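Local structure of protein A6 homolog (Fowlpox virus, 6BR8) at residues S217-I222 / V235-I240. The protein binds phospholipids through its C-terminal domain, the part in this chain, and probably plays an essential role in the transition from immature to mature virions. Numbering follows the deposited sequence.
With 6OU ([(2~{R})-1-[2-azanylethoxy(oxidanyl)phosphoryl]oxy-3-hexadecanoyloxy-propan-2-yl] (~{Z})-octadec-9-enoate), chain C.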
loop_
_atom_site.group_PDB
_atom_site.type_symbol
_atom_site.label_atom_id
_atom_site.label_comp_id
_atom_site.label_asym_id
_atom_site.label_seq_id
_atom_site.Cartn_x
_atom_site.Cartn_y
_atom_site.Cartn_z
ATOM N N SER A 217 6.468 12.285 13.270
ATOM C CA SER A 217 7.696 13.057 13.122
ATOM C C SER A 217 8.553 12.527 11.988
ATOM O O SER A 217 8.918 13.274 11.082
ATOM C CB SER A 217 8.494 13.021 14.409
ATOM O OG SER A 217 9.794 13.528 14.190
ATOM N N ILE A 218 8.870 11.226 12.021
ATOM C CA ILE A 218 9.675 10.612 10.970
ATOM C C ILE A 218 9.079 10.892 9.602
ATOM O O ILE A 218 9.762 11.390 8.701
ATOM C CB ILE A 218 9.794 9.100 11.209
ATOM C CG1 ILE A 218 10.819 8.810 12.304
ATOM C CG2 ILE A 218 10.117 8.386 9.903
ATOM C CD1 ILE A 218 10.860 7.358 12.682
ATOM N N VAL A 219 7.798 10.550 9.413
ATOM C CA VAL A 219 7.219 10.727 8.090
ATOM C C VAL A 219 7.156 12.207 7.709
ATOM O O VAL A 219 7.430 12.573 6.559
ATOM C CB VAL A 219 5.855 10.030 8.029
ATOM C CG1 VAL A 219 5.224 10.176 6.652
ATOM C CG2 VAL A 219 6.064 8.555 8.364
ATOM N N GLN A 220 6.860 13.088 8.668
ATOM C CA GLN A 220 6.822 14.507 8.345
ATOM C C GLN A 220 8.195 15.007 7.930
ATOM O O GLN A 220 8.308 15.859 7.039
ATOM C CB GLN A 220 6.311 15.331 9.532
ATOM C CG GLN A 220 6.264 16.850 9.209
ATOM C CD GLN A 220 5.092 17.186 8.308
ATOM O OE1 GLN A 220 3.952 16.874 8.630
ATOM N NE2 GLN A 220 5.368 17.790 7.157
ATOM N N CYS A 221 9.249 14.531 8.602
ATOM C CA CYS A 221 10.599 14.942 8.241
ATOM C C CYS A 221 11.015 14.386 6.899
ATOM O O CYS A 221 11.896 14.956 6.259
ATOM C CB CYS A 221 11.607 14.512 9.309
ATOM S SG CYS A 221 11.497 15.520 10.780
ATOM N N ILE A 222 10.398 13.294 6.457
ATOM C CA ILE A 222 10.642 12.819 5.105
ATOM C C ILE A 222 9.989 13.753 4.103
ATOM O O ILE A 222 10.629 14.203 3.144
ATOM C CB ILE A 222 10.141 11.371 4.938
ATOM C CG1 ILE A 222 10.957 10.403 5.819
ATOM C CG2 ILE A 222 10.204 10.950 3.461
ATOM C CD1 ILE A 222 10.416 8.943 5.800
ATOM N N VAL A 235 2.718 19.532 3.073
ATOM C CA VAL A 235 1.866 18.406 3.406
ATOM C C VAL A 235 1.816 18.320 4.925
ATOM O O VAL A 235 2.840 18.500 5.599
ATOM C CB VAL A 235 2.404 17.122 2.743
ATOM C CG1 VAL A 235 1.627 15.894 3.141
ATOM C CG2 VAL A 235 2.331 17.267 1.234
ATOM N N ASP A 236 0.617 18.119 5.474
ATOM C CA ASP A 236 0.431 18.015 6.923
ATOM C C ASP A 236 0.194 16.539 7.269
ATOM O O ASP A 236 -0.933 16.030 7.238
ATOM C CB ASP A 236 -0.707 18.933 7.368
ATOM C CG ASP A 236 -0.847 19.037 8.887
ATOM O OD1 ASP A 236 -0.505 18.073 9.613
ATOM O OD2 ASP A 236 -1.344 20.087 9.350
ATOM N N ILE A 237 1.274 15.852 7.639
ATOM C CA ILE A 237 1.178 14.427 7.929
ATOM C C ILE A 237 0.211 14.175 9.081
ATOM O O ILE A 237 -0.647 13.274 9.017
ATOM C CB ILE A 237 2.569 13.847 8.227
ATOM C CG1 ILE A 237 3.472 13.989 7.006
ATOM C CG2 ILE A 237 2.439 12.364 8.574
ATOM C CD1 ILE A 237 2.923 13.195 5.780
ATOM N N GLU A 238 0.369 14.924 10.176
ATOM C CA GLU A 238 -0.520 14.759 11.326
ATOM C C GLU A 238 -1.976 14.840 10.882
ATOM O O GLU A 238 -2.771 13.934 11.148
ATOM C CB GLU A 238 -0.192 15.816 12.400
ATOM C CG GLU A 238 -1.185 15.971 13.579
ATOM C CD GLU A 238 -1.164 14.782 14.544
ATOM O OE1 GLU A 238 -0.090 14.202 14.746
ATOM O OE2 GLU A 238 -2.196 14.463 15.147
ATOM N N PHE A 239 -2.319 15.856 10.106
ATOM C CA PHE A 239 -3.703 15.987 9.668
ATOM C C PHE A 239 -4.143 14.825 8.775
ATOM O O PHE A 239 -5.273 14.341 8.893
ATOM C CB PHE A 239 -3.885 17.298 8.935
ATOM C CG PHE A 239 -5.163 17.365 8.205
ATOM C CD1 PHE A 239 -6.327 17.679 8.883
ATOM C CD2 PHE A 239 -5.217 17.125 6.844
ATOM C CE1 PHE A 239 -7.529 17.755 8.210
ATOM C CE2 PHE A 239 -6.405 17.202 6.173
ATOM C CZ PHE A 239 -7.565 17.515 6.852
ATOM N N ILE A 240 -3.285 14.380 7.858
ATOM C CA ILE A 240 -3.643 13.236 7.030
ATOM C C ILE A 240 -3.892 12.007 7.892
ATOM O O ILE A 240 -4.849 11.249 7.667
ATOM C CB ILE A 240 -2.544 12.961 5.993
ATOM C CG1 ILE A 240 -2.509 14.074 4.943
ATOM C CG2 ILE A 240 -2.757 11.555 5.374
ATOM C CD1 ILE A 240 -1.351 13.969 3.988
HETATM C C01 6OU C . 7.224 4.831 5.662
HETATM C C02 6OU C . 7.832 5.716 4.574
HETATM C C03 6OU C . 7.329 7.159 4.628
HETATM C C04 6OU C . 7.291 7.836 3.255
HETATM C C05 6OU C . 6.741 9.261 3.321
HETATM C C06 6OU C . 6.016 9.687 2.043
HETATM C C07 6OU C . 4.845 10.620 2.349
HETATM C C08 6OU C . 4.526 11.548 1.177
HETATM C C09 6OU C . 3.210 12.305 1.362
HETATM C C10 6OU C . 2.157 11.879 0.345
HETATM C C11 6OU C . 0.786 12.462 0.658
HETATM C C12 6OU C . 0.295 13.327 -0.497
HETATM C C13 6OU C . -1.216 13.258 -0.671
HETATM C C14 6OU C . -1.798 14.656 -0.770
HETATM C C15 6OU C . -1.883 15.354 0.580
HETATM C C16 6OU C . -3.334 15.734 0.826
HETATM O O17 6OU C . -4.145 15.357 0.058
HETATM O O18 6OU C . -3.719 16.506 1.924
HETATM C C19 6OU C . -4.842 16.006 2.590
HETATM C C20 6OU C . -6.074 16.707 2.029
HETATM C C21 6OU C . -6.125 18.136 2.577
HETATM O O22 6OU C . -5.703 19.008 1.560
HETATM O O24 6OU C . -7.815 20.340 0.947
HETATM O O25 6OU C . -5.643 21.228 0.308
HETATM O O26 6OU C . -6.277 21.404 2.773
HETATM C C27 6OU C . -5.145 21.346 3.596
HETATM N N29 6OU C . -4.452 20.529 5.816
HETATM O O30 6OU C . -7.281 16.021 2.281
HETATM C C31 6OU C . -7.331 14.967 3.211
HETATM O O32 6OU C . -7.422 15.186 4.368
HETATM C C33 6OU C . -7.341 13.507 2.755
HETATM C C34 6OU C . -6.065 12.749 3.095
HETATM C C35 6OU C . -5.980 11.450 2.307
HETATM C C36 6OU C . -4.783 11.400 1.369
HETATM C C37 6OU C . -3.898 10.201 1.675
HETATM C C38 6OU C . -2.761 10.070 0.670
HETATM C C39 6OU C . -2.705 8.657 0.093
HETATM C C40 6OU C . -1.291 8.229 -0.295
HETATM C C41 6OU C . -0.900 8.734 -1.449
HETATM C C42 6OU C . 0.623 8.863 -1.543
HETATM C C43 6OU C . 1.374 7.617 -1.063
HETATM C C44 6OU C . 2.627 7.957 -0.247
HETATM C C45 6OU C . 2.836 7.048 0.973
HETATM C C46 6OU C . 2.939 5.567 0.611
HETATM C C47 6OU C . 3.375 4.726 1.805
HETATM C C48 6OU C . 3.475 3.241 1.476
HETATM C C49 6OU C . 3.541 2.362 2.722
HETATM O O HOH W 1 2.294 17.072 10.413
#
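Gln220 meets the residues that open helix 237-249 with both ends of its carboxamide, and the contact is a worked example of a helix N-terminus held partly by its own N-cap and partly by a neighbouring helix. The Gln220 chain leaves helix 212-225 with CG anti to the backbone N (chi1 180°) and then bends at chi2, running past Ile237 in the opposite direction. Gln220 OE1 accepts from Ile237 N at 3.0 Å, a first-turn amide that has no carbonyl of its own helix to pair with. Gln220 NE2 donates to Val235 O at 3.1 Å; that oxygen lies almost in the amide plane of Gln220. Two bonds to the backbone, with a further one from NE2 to Asp224 OD1, fix the rotation of the carboxamide.

Beneath this polar grip is an apolar step. Ile237 turns CG1 toward Gln220, anti to its own carbonyl carbon (chi1 -62°), and brings it within 3.6 Å of Gln220 CA. Ile237 CD1 lies 3.9 Å from Val219 CG1, the two side chains crossing at about a right angle. Val219 CG1 also touches acyl carbon C05 of the bound phosphatidylethanolamine at 3.8 Å, and Ile222 CD1 lies beside C03 of the same tail. Farther along the lipid, Ile240 CD1 reaches C15, and the ethanolamine N29 sits over one face of the Phe239 ring, offset toward the rim. Both helices thus contribute to the wall of a lipid pocket in this mostly helical domain, and Ile240 also touches a bound phosphatidylglycerol.

Asp236 is the N-cap: Phe239 N approaches Asp236 OD1 from above the carboxylate plane, at 2.9 Å. A water joins the cap to the first turn, donating to Asp236 OD1 while accepting from Glu238 N at 2.9 Å.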